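Local coordinates for GGDEF family protein (Vibrio cholerae, PDB 5GZS) that probably acts as a diguanylate cyclase making cyclic di-GMP, its periplasmic portion built from solute-binding-protein modules, one of them holding arginine, at residues A[211-215]-A[258-262]; A[276-282]-A[298-302]; A[144-148]-A[202-207]; A[329-334]-A[352-356]. All blocks are in the same frame, centred on the assembly; numbering follows the deposited sequence.

Contact 1 (A[211-215]-A[258-262]); sequences LRQSV and EMLLL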
# COMPACT_ATOMS: atom_id res chain seq x y z
N LEU A 211 -25.40 -4.79 16.39
CA LEU A 211 -25.78 -4.58 15.02
C LEU A 211 -27.27 -4.89 14.82
O LEU A 211 -28.01 -4.10 14.22
CB LEU A 211 -24.93 -5.44 14.06
CG LEU A 211 -25.35 -5.30 12.59
CD1 LEU A 211 -25.44 -3.83 12.19
CD2 LEU A 211 -24.42 -6.02 11.64
N ARG A 212 -27.72 -6.03 15.32
CA ARG A 212 -29.11 -6.38 15.12
C ARG A 212 -30.05 -5.42 15.85
O ARG A 212 -31.15 -5.12 15.37
CB ARG A 212 -29.33 -7.82 15.53
CG ARG A 212 -28.64 -8.71 14.50
CD ARG A 212 -28.56 -10.17 14.90
NE ARG A 212 -27.61 -10.82 14.00
CZ ARG A 212 -27.21 -12.08 14.11
NH1 ARG A 212 -27.68 -12.84 15.08
NH2 ARG A 212 -26.33 -12.57 13.24
N GLN A 213 -29.59 -4.86 16.96
CA GLN A 213 -30.42 -3.90 17.66
C GLN A 213 -30.57 -2.66 16.80
O GLN A 213 -31.57 -1.93 16.89
CB GLN A 213 -29.84 -3.55 19.03
CG GLN A 213 -30.91 -3.10 20.01
CD GLN A 213 -32.21 -3.93 19.93
OE1 GLN A 213 -32.19 -5.16 19.80
NE2 GLN A 213 -33.34 -3.24 20.02
N SER A 214 -29.58 -2.42 15.95
CA SER A 214 -29.64 -1.25 15.08
C SER A 214 -30.67 -1.45 13.99
O SER A 214 -31.34 -0.48 13.58
CB SER A 214 -28.27 -0.98 14.46
OG SER A 214 -27.43 -0.34 15.39
N VAL A 215 -30.77 -2.69 13.52
CA VAL A 215 -31.77 -3.04 12.51
C VAL A 215 -33.16 -2.74 13.06
O VAL A 215 -33.94 -2.02 12.43
CB VAL A 215 -31.68 -4.52 12.10
CG1 VAL A 215 -32.85 -4.91 11.20
CG2 VAL A 215 -30.34 -4.82 11.45
N GLU A 258 -27.14 -12.18 6.33
CA GLU A 258 -27.29 -13.10 7.44
C GLU A 258 -26.88 -12.38 8.72
O GLU A 258 -27.56 -12.46 9.74
CB GLU A 258 -26.46 -14.37 7.20
CG GLU A 258 -27.30 -15.52 6.64
CD GLU A 258 -26.57 -16.33 5.59
OE1 GLU A 258 -27.26 -16.97 4.76
OE2 GLU A 258 -25.32 -16.32 5.58
N MSE A 259 -25.77 -11.66 8.63
CA MSE A 259 -25.31 -10.77 9.68
C MSE A 259 -26.45 -9.89 10.23
O MSE A 259 -26.49 -9.59 11.42
CB MSE A 259 -24.16 -9.89 9.16
CG MSE A 259 -23.18 -9.44 10.24
SE MSE A 259 -22.13 -11.02 10.74
CE MSE A 259 -20.48 -10.64 9.81
N LEU A 260 -27.38 -9.48 9.38
CA LEU A 260 -28.37 -8.49 9.79
C LEU A 260 -29.74 -9.11 10.03
O LEU A 260 -30.70 -8.40 10.37
CB LEU A 260 -28.49 -7.38 8.76
CG LEU A 260 -27.23 -6.61 8.36
CD1 LEU A 260 -27.39 -6.14 6.91
CD2 LEU A 260 -27.03 -5.43 9.29
N LEU A 261 -29.82 -10.42 9.84
CA LEU A 261 -31.06 -11.17 9.97
C LEU A 261 -32.14 -10.63 9.07
O LEU A 261 -33.33 -10.68 9.42
CB LEU A 261 -31.56 -11.20 11.41
CG LEU A 261 -30.76 -12.05 12.39
CD1 LEU A 261 -31.63 -12.27 13.60
CD2 LEU A 261 -30.34 -13.38 11.76
N LEU A 262 -31.73 -10.12 7.91
CA LEU A 262 -32.67 -9.85 6.83
C LEU A 262 -32.69 -11.01 5.86
O LEU A 262 -31.70 -11.72 5.69
CB LEU A 262 -32.27 -8.58 6.08
CG LEU A 262 -31.87 -7.36 6.88
CD1 LEU A 262 -31.17 -6.46 5.94
CD2 LEU A 262 -33.09 -6.67 7.49

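Contact 2 (A[276-282]-A[298-302]); sequences SMFDDLQ and RKNLA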
# COMPACT_ATOMS: atom_id res chain seq x y z
N SER A 276 -29.54 -3.79 -18.90
CA SER A 276 -28.82 -3.45 -17.67
C SER A 276 -29.62 -3.65 -16.39
O SER A 276 -30.83 -3.41 -16.31
CB SER A 276 -28.30 -2.03 -17.73
OG SER A 276 -27.20 -1.94 -16.86
N MSE A 277 -28.91 -4.17 -15.40
CA MSE A 277 -29.49 -4.46 -14.10
C MSE A 277 -29.58 -3.19 -13.30
O MSE A 277 -30.39 -3.07 -12.37
CB MSE A 277 -28.68 -5.51 -13.36
CG MSE A 277 -28.79 -6.89 -13.97
SE MSE A 277 -27.39 -8.12 -13.37
CE MSE A 277 -28.26 -9.77 -14.03
N PHE A 278 -28.77 -2.27 -13.70
CA PHE A 278 -28.78 -0.97 -13.10
C PHE A 278 -30.09 -0.28 -13.43
O PHE A 278 -30.65 0.44 -12.60
CB PHE A 278 -27.57 -0.16 -13.57
CG PHE A 278 -27.26 1.00 -12.69
CD1 PHE A 278 -27.09 0.83 -11.33
CD2 PHE A 278 -27.15 2.27 -13.21
CE1 PHE A 278 -26.82 1.91 -10.50
CE2 PHE A 278 -26.87 3.35 -12.39
CZ PHE A 278 -26.71 3.17 -11.04
N ASP A 279 -30.59 -0.52 -14.62
CA ASP A 279 -31.92 -0.05 -14.97
C ASP A 279 -32.93 -0.66 -14.00
O ASP A 279 -33.83 0.02 -13.54
CB ASP A 279 -32.27 -0.41 -16.43
CG ASP A 279 -31.29 0.20 -17.44
OD1 ASP A 279 -30.22 0.66 -17.01
OD2 ASP A 279 -31.60 0.20 -18.65
N ASP A 280 -32.76 -1.94 -13.67
CA ASP A 280 -33.64 -2.60 -12.70
C ASP A 280 -33.55 -1.93 -11.33
O ASP A 280 -34.54 -1.83 -10.57
CB ASP A 280 -33.29 -4.08 -12.59
CG ASP A 280 -33.95 -4.92 -13.67
OD1 ASP A 280 -33.38 -5.01 -14.79
OD2 ASP A 280 -35.02 -5.50 -13.36
N LEU A 281 -32.34 -1.48 -11.01
CA LEU A 281 -32.08 -0.75 -9.78
C LEU A 281 -32.71 0.65 -9.81
O LEU A 281 -33.31 1.11 -8.83
CB LEU A 281 -30.59 -0.65 -9.52
CG LEU A 281 -30.20 -0.20 -8.12
CD1 LEU A 281 -30.70 -1.23 -7.09
CD2 LEU A 281 -28.67 -0.01 -8.03
N GLN A 282 -32.58 1.33 -10.95
CA GLN A 282 -33.21 2.64 -11.05
C GLN A 282 -34.73 2.49 -11.15
O GLN A 282 -35.44 3.31 -10.63
CB GLN A 282 -32.61 3.43 -12.21
CG GLN A 282 -31.15 3.78 -11.92
CD GLN A 282 -30.41 4.38 -13.10
OE1 GLN A 282 -30.27 5.60 -13.20
NE2 GLN A 282 -29.91 3.53 -13.99
N ARG A 298 -22.25 6.80 -12.01
CA ARG A 298 -23.24 6.03 -11.26
C ARG A 298 -23.42 6.52 -9.82
O ARG A 298 -24.40 6.17 -9.17
CB ARG A 298 -22.87 4.55 -11.28
CG ARG A 298 -23.16 3.90 -12.61
CD ARG A 298 -22.29 2.68 -12.87
NE ARG A 298 -23.05 1.60 -13.49
CZ ARG A 298 -23.32 1.52 -14.79
NH1 ARG A 298 -22.89 2.47 -15.62
NH2 ARG A 298 -24.03 0.49 -15.26
N LYS A 299 -22.49 7.35 -9.35
CA LYS A 299 -22.37 7.70 -7.93
C LYS A 299 -23.65 8.26 -7.30
O LYS A 299 -23.86 8.12 -6.09
CB LYS A 299 -21.22 8.70 -7.73
CG LYS A 299 -20.48 8.54 -6.39
CD LYS A 299 -18.96 8.62 -6.60
CE LYS A 299 -18.17 8.68 -5.28
NZ LYS A 299 -16.78 9.23 -5.46
N ASN A 300 -24.49 8.85 -8.12
CA ASN A 300 -25.68 9.54 -7.64
C ASN A 300 -26.98 8.81 -7.95
O ASN A 300 -28.05 9.27 -7.55
CB ASN A 300 -25.74 10.93 -8.26
CG ASN A 300 -25.53 10.90 -9.77
OD1 ASN A 300 -24.76 10.08 -10.29
ND2 ASN A 300 -26.24 11.78 -10.49
N LEU A 301 -26.91 7.70 -8.68
CA LEU A 301 -28.13 7.01 -9.10
C LEU A 301 -28.50 5.86 -8.17
O LEU A 301 -29.54 5.23 -8.33
CB LEU A 301 -27.97 6.50 -10.53
CG LEU A 301 -27.50 7.61 -11.47
CD1 LEU A 301 -26.51 7.06 -12.47
CD2 LEU A 301 -28.70 8.23 -12.19
N ALA A 302 -27.64 5.61 -7.19
CA ALA A 302 -27.93 4.62 -6.16
C ALA A 302 -27.19 4.96 -4.88
O ALA A 302 -26.27 5.77 -4.87
CB ALA A 302 -27.56 3.23 -6.65

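Contact 3 (A[144-148]-A[202-207]); sequences LKPML and YQLDIR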
# COMPACT_ATOMS: atom_id res chain seq x y z
N LEU A 144 -15.41 -4.51 25.47
CA LEU A 144 -16.37 -4.69 24.39
C LEU A 144 -17.83 -4.66 24.84
O LEU A 144 -18.63 -3.83 24.36
CB LEU A 144 -16.09 -6.01 23.65
CG LEU A 144 -16.89 -6.14 22.36
CD1 LEU A 144 -16.57 -4.97 21.44
CD2 LEU A 144 -16.59 -7.45 21.65
N LYS A 145 -18.19 -5.57 25.74
CA LYS A 145 -19.57 -5.69 26.19
C LYS A 145 -20.04 -4.37 26.87
O LYS A 145 -21.06 -3.81 26.45
CB LYS A 145 -19.73 -6.92 27.10
CG LYS A 145 -21.14 -7.19 27.60
CD LYS A 145 -21.19 -8.45 28.47
CE LYS A 145 -21.69 -9.61 27.64
NZ LYS A 145 -21.31 -10.97 28.11
N PRO A 146 -19.30 -3.84 27.86
CA PRO A 146 -19.83 -2.59 28.43
C PRO A 146 -19.84 -1.43 27.43
O PRO A 146 -20.76 -0.61 27.47
CB PRO A 146 -18.88 -2.29 29.59
CG PRO A 146 -17.62 -3.07 29.28
CD PRO A 146 -18.08 -4.30 28.55
N MSE A 147 -18.85 -1.37 26.55
CA MSE A 147 -18.78 -0.27 25.59
C MSE A 147 -19.92 -0.31 24.57
O MSE A 147 -20.56 0.70 24.32
CB MSE A 147 -17.42 -0.26 24.88
CG MSE A 147 -16.92 1.09 24.46
SE MSE A 147 -16.63 2.28 25.96
CE MSE A 147 -14.68 2.44 25.93
N LEU A 148 -20.20 -1.47 23.98
CA LEU A 148 -21.27 -1.56 22.99
C LEU A 148 -22.64 -1.35 23.61
O LEU A 148 -23.59 -1.02 22.91
CB LEU A 148 -21.23 -2.90 22.26
CG LEU A 148 -20.46 -2.92 20.94
CD1 LEU A 148 -19.02 -2.56 21.18
CD2 LEU A 148 -20.55 -4.28 20.32
N TYR A 202 -17.69 -15.54 21.27
CA TYR A 202 -18.17 -14.70 22.34
C TYR A 202 -18.25 -13.28 21.85
O TYR A 202 -19.28 -12.66 21.99
CB TYR A 202 -17.28 -14.81 23.56
CG TYR A 202 -17.69 -13.92 24.72
CD1 TYR A 202 -17.28 -12.59 24.78
CD2 TYR A 202 -18.48 -14.41 25.75
CE1 TYR A 202 -17.64 -11.77 25.84
CE2 TYR A 202 -18.86 -13.59 26.82
CZ TYR A 202 -18.43 -12.28 26.85
OH TYR A 202 -18.78 -11.49 27.91
N GLN A 203 -17.17 -12.76 21.24
CA GLN A 203 -17.18 -11.35 20.85
C GLN A 203 -17.98 -11.10 19.56
O GLN A 203 -18.58 -10.05 19.40
CB GLN A 203 -15.75 -10.79 20.74
CG GLN A 203 -14.78 -11.45 19.75
CD GLN A 203 -14.96 -10.95 18.32
OE1 GLN A 203 -14.87 -9.76 18.03
NE2 GLN A 203 -15.23 -11.88 17.42
N LEU A 204 -18.01 -12.07 18.66
CA LEU A 204 -18.79 -11.86 17.44
C LEU A 204 -20.27 -11.74 17.81
O LEU A 204 -21.02 -10.96 17.20
CB LEU A 204 -18.58 -12.98 16.42
CG LEU A 204 -19.13 -12.62 15.04
CD1 LEU A 204 -18.66 -11.21 14.69
CD2 LEU A 204 -18.71 -13.60 13.96
N ASP A 205 -20.70 -12.51 18.82
CA ASP A 205 -22.09 -12.45 19.29
C ASP A 205 -22.48 -11.08 19.87
O ASP A 205 -23.57 -10.57 19.56
CB ASP A 205 -22.32 -13.53 20.32
CG ASP A 205 -22.61 -14.88 19.70
OD1 ASP A 205 -22.56 -15.00 18.46
OD2 ASP A 205 -22.87 -15.83 20.46
N ILE A 206 -21.62 -10.50 20.69
CA ILE A 206 -21.84 -9.15 21.22
C ILE A 206 -21.96 -8.14 20.10
O ILE A 206 -22.83 -7.26 20.13
CB ILE A 206 -20.70 -8.69 22.14
CG1 ILE A 206 -20.73 -9.45 23.46
CG2 ILE A 206 -20.74 -7.15 22.40
CD1 ILE A 206 -19.58 -9.07 24.36
N ARG A 207 -21.06 -8.26 19.12
CA ARG A 207 -21.11 -7.34 17.97
C ARG A 207 -22.33 -7.57 17.07
O ARG A 207 -22.91 -6.61 16.61
CB ARG A 207 -19.82 -7.42 17.19
CG ARG A 207 -18.72 -6.72 17.98
CD ARG A 207 -17.35 -7.21 17.56
NE ARG A 207 -16.97 -6.66 16.27
CZ ARG A 207 -16.22 -7.30 15.39
NH1 ARG A 207 -15.76 -8.51 15.66
NH2 ARG A 207 -15.92 -6.71 14.25

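Contact 4 (A[329-334]-A[352-356]); sequences VSELVA and MLPNK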
# COMPACT_ATOMS: atom_id res chain seq x y z
N VAL A 329 0.69 4.18 -17.93
CA VAL A 329 -0.33 4.33 -18.97
C VAL A 329 -0.39 5.73 -19.60
O VAL A 329 -0.88 5.88 -20.72
CB VAL A 329 -1.74 3.93 -18.41
CG1 VAL A 329 -2.19 4.83 -17.26
CG2 VAL A 329 -2.78 3.90 -19.52
N SER A 330 0.15 6.74 -18.93
CA SER A 330 0.28 8.08 -19.52
C SER A 330 1.14 8.10 -20.78
O SER A 330 1.05 9.02 -21.61
CB SER A 330 0.87 9.06 -18.52
OG SER A 330 -0.15 9.65 -17.74
N GLU A 331 1.99 7.09 -20.93
CA GLU A 331 2.85 7.02 -22.10
C GLU A 331 2.16 6.29 -23.26
O GLU A 331 2.83 5.93 -24.24
CB GLU A 331 4.17 6.33 -21.72
CG GLU A 331 4.98 7.12 -20.69
CD GLU A 331 6.03 6.29 -20.00
OE1 GLU A 331 6.77 6.81 -19.13
OE2 GLU A 331 6.13 5.09 -20.32
N LEU A 332 0.84 6.08 -23.17
CA LEU A 332 0.07 5.44 -24.26
C LEU A 332 -0.66 6.45 -25.15
O LEU A 332 -1.66 6.12 -25.81
CB LEU A 332 -0.94 4.43 -23.71
CG LEU A 332 -0.42 3.02 -23.96
CD1 LEU A 332 1.05 2.94 -23.60
CD2 LEU A 332 -1.16 2.01 -23.19
N VAL A 333 -0.12 7.65 -25.17
CA VAL A 333 -0.72 8.83 -25.76
C VAL A 333 -1.06 8.64 -27.24
O VAL A 333 -1.93 9.33 -27.79
CB VAL A 333 0.23 10.03 -25.59
CG1 VAL A 333 1.50 9.84 -26.42
CG2 VAL A 333 -0.45 11.31 -25.92
N ALA A 334 -0.38 7.68 -27.86
CA ALA A 334 -0.56 7.45 -29.29
C ALA A 334 -0.83 5.99 -29.60
O ALA A 334 -0.82 5.60 -30.76
CB ALA A 334 0.67 7.94 -30.06
N MSE A 352 -7.88 10.00 -16.68
CA MSE A 352 -6.44 9.75 -16.79
C MSE A 352 -5.78 10.21 -18.10
O MSE A 352 -4.69 10.78 -18.06
CB MSE A 352 -6.21 8.27 -16.56
CG MSE A 352 -6.35 7.93 -15.09
SE MSE A 352 -5.84 6.14 -14.65
CE MSE A 352 -3.94 6.48 -14.35
N LEU A 353 -6.42 10.01 -19.26
CA LEU A 353 -5.84 10.47 -20.53
C LEU A 353 -6.76 11.45 -21.26
O LEU A 353 -7.36 11.11 -22.29
CB LEU A 353 -5.51 9.29 -21.43
CG LEU A 353 -4.95 8.07 -20.70
CD1 LEU A 353 -5.01 6.84 -21.59
CD2 LEU A 353 -3.55 8.32 -20.25
N PRO A 354 -6.85 12.69 -20.74
CA PRO A 354 -7.85 13.67 -21.16
C PRO A 354 -7.84 13.97 -22.65
O PRO A 354 -6.76 14.03 -23.24
CB PRO A 354 -7.46 14.92 -20.36
CG PRO A 354 -6.60 14.43 -19.23
CD PRO A 354 -5.88 13.24 -19.77
N ASN A 355 -9.02 14.12 -23.24
CA ASN A 355 -9.17 14.57 -24.63
C ASN A 355 -8.54 13.63 -25.66
O ASN A 355 -8.35 13.99 -26.82
CB ASN A 355 -8.58 15.96 -24.79
CG ASN A 355 -9.18 16.71 -25.94
OD1 ASN A 355 -10.33 16.45 -26.32
ND2 ASN A 355 -8.41 17.61 -26.53
N LYS A 356 -8.19 12.43 -25.21
CA LYS A 356 -7.57 11.41 -26.05
C LYS A 356 -8.66 10.54 -26.68
O LYS A 356 -9.69 10.27 -26.05
CB LYS A 356 -6.61 10.56 -25.21
CG LYS A 356 -6.05 9.32 -25.89
CD LYS A 356 -5.46 8.35 -24.88
CE LYS A 356 -4.83 7.14 -25.55
NZ LYS A 356 -4.42 7.47 -26.95

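Contact 1 (A[211-215]-A[258-262])
The main-chain O of M259, a selenomethionine, is gripped by one guanidinium through two N-H groups. R212 NE lies 3.1 Å from M259 O on a nearly straight bond (166° at the hydrogen), and R212 NH2 adds a weak, more bent one to the same oxygen. NE comes from above the carbonyl plane, whereas the oxygen sits at the edge of the guanidinium, almost in its plane. Extended from CG to NE, the arginine reaches across to 258-262, and L261 crosses it at about a right angle, covering one face with its CG 3.7 Å from R212 NE and offset toward the rim. L261 stands where helix 248-259 ends in a Schellman motif: its phi is positive (56°), and L261 N bonds back to E258 O. The bonded carbonyl thus belongs to the C-terminal end of a helix, whose partial negative charge would probably favour a cationic partner. The other half of the contact is apolar. L211 CD2 packs 3.6 Å from L260 CD2 and 3.9 Å from M259 CG, its CG swung anti to the backbone N (chi1 177°). One turn on, the two methyls of V215 divide their partners: CG2 is 4.0 Å from L260 CD2, and CG1 is 4.1 Å from L262 CD2. Helix 421-435 backs this layer, with F430 and A433 against L260 and R432 bonded to S214 OG.

Contact 2 (A[276-282]-A[298-302])
F278 and R298 lie face against face, the ring and guanidinium planes only 23° apart and the two side chains running past each other in opposite directions. The overlap is offset: R298 NE sits over the rim of the ring, 4.2 Å from F278 CD2, and the aliphatic part of the arginine continues the cover with R298 CG 3.8 Å from F278 CE2. A bend at chi3 (140°) helps lay the guanidinium back over the phenyl group. S276 OG is near the guanidinium edge, too far for a hydrogen bond. L301 crosses F278 at about a right angle; its CD1 lies at the ring edge, in plane, 3.7 Å from F278 CE2, while L301 CB meets F278 CZ obliquely at 3.6 Å. Helix 277-282 is the helical link of a beta-alpha-beta crossover that takes the chain from edge strand 264-266 to the parallel strand 288-292, and the loop 298-302 leads into strand 303-304 at the far edge of the same sheet. The ring of F278 lies between helix and loop and also rests on L289 and I292 of strand 288-292. The A302 CB methyl touches both F278 CE1 (4.1 Å) and L281 CD2 (3.7 Å). The extended Q282 side chain crosses L301 at a slant, with its OE1 3.6 Å from L301 CB, and its NE2 turns back to F278 O in a weak bond.

Contact 3 (A[144-148]-A[202-207])
Y202 swings its ring out with CG anti to the backbone N (chi1 178°), and K145, also anti at chi1 but bent at chi3 (-99°), curls its ammonium round to meet the phenol. K145 NZ donates to Y202 OH over 2.6 Å, approaching neither over the ring face nor at its edge. D13 OD2 is hydrogen-bonded to the same hydroxyl. Inside this polar bridge I206 forms the centre of the helix packing: its CD1 lies 3.5 Å from K145 CB, crossing the lysine at about a right angle, and its CG2 is 3.5 Å from L148 CD2 and 4.0 Å from L144 CG. L144 CD2 reaches Q203 CB at 3.6 Å. One turn beyond Q203, R207 NH1 lies in the carbonyl plane of the Q203 amide, on a lone pair of OE1, an oxygen that Y80 OH also bonds. The two helical segments run parallel, 3° apart in direction, with axes 10.2 Å from each other. L144 and R207 rest on Y80 of strand 79-83, and together with L148 they touch V154 of strand 153-156, so the helix pair lies against strands of the arginine-binding module, with the L144 side chain about 11 Å from the bound arginine.

Contact 4 (A[329-334]-A[352-356])
V329 and L353 form the close-packed side of the contact, with M352, a selenomethionine, beside them. V329 CG1 meets the M352 CE methyl at 3.8 Å, the two side chains crossing at about a right angle; a bend at chi3 (88°) turns that methyl toward the valine. L353 pushes its CD2 branch against the backbone instead, 3.6 Å from V329 O and 3.9 Å from S330 CA. F408 of strand 399-410 closes on V329 and M352. The segments flank the first strand and helix of a beta-alpha-beta unit: 329-334 leads into strand 337-340, helix 344-352 follows, and a type II beta turn from L353 to K356, with N355 at positive phi (61°), directs the chain to the parallel edge strand 359-361. On the looser polar side, K356 stretches out from the end of this turn and bends at chi4. Its NZ makes weak bonds to V333 O at 3.2 Å and L332 O at 3.3 Å, and is hydrogen-bonded also to E335 O, just beyond the segment, so three main-chain carbonyls hold the ammonium group. The second subunit flanks this region: S330 OG bonds to I163 O of that subunit, while V333 packs on Q192 of the same neighbouring chain.

Contacts 1 and 3 share helix 189-218, with centres about 14 Å apart: contact 3 packs it against its own arginine-binding module, and contact 1 docks it on the second solute-binding-like module. Contacts 2 and 4 both lie in that second module, their centres about 29 Å apart; contact 2 joins a crossover helix to a loop, and contact 4 joins the loop before a strand to the turn after a helix, beside different sheets. Contacts 1 and 4 are the more buried, and in both a cationic side chain seeks main-chain carbonyls, with one nearly straight bond in contact 1 and weak bonds across the segments in contact 4. Contacts 2 and 3 are partly buried. Contact 4 alone adjoins the second subunit.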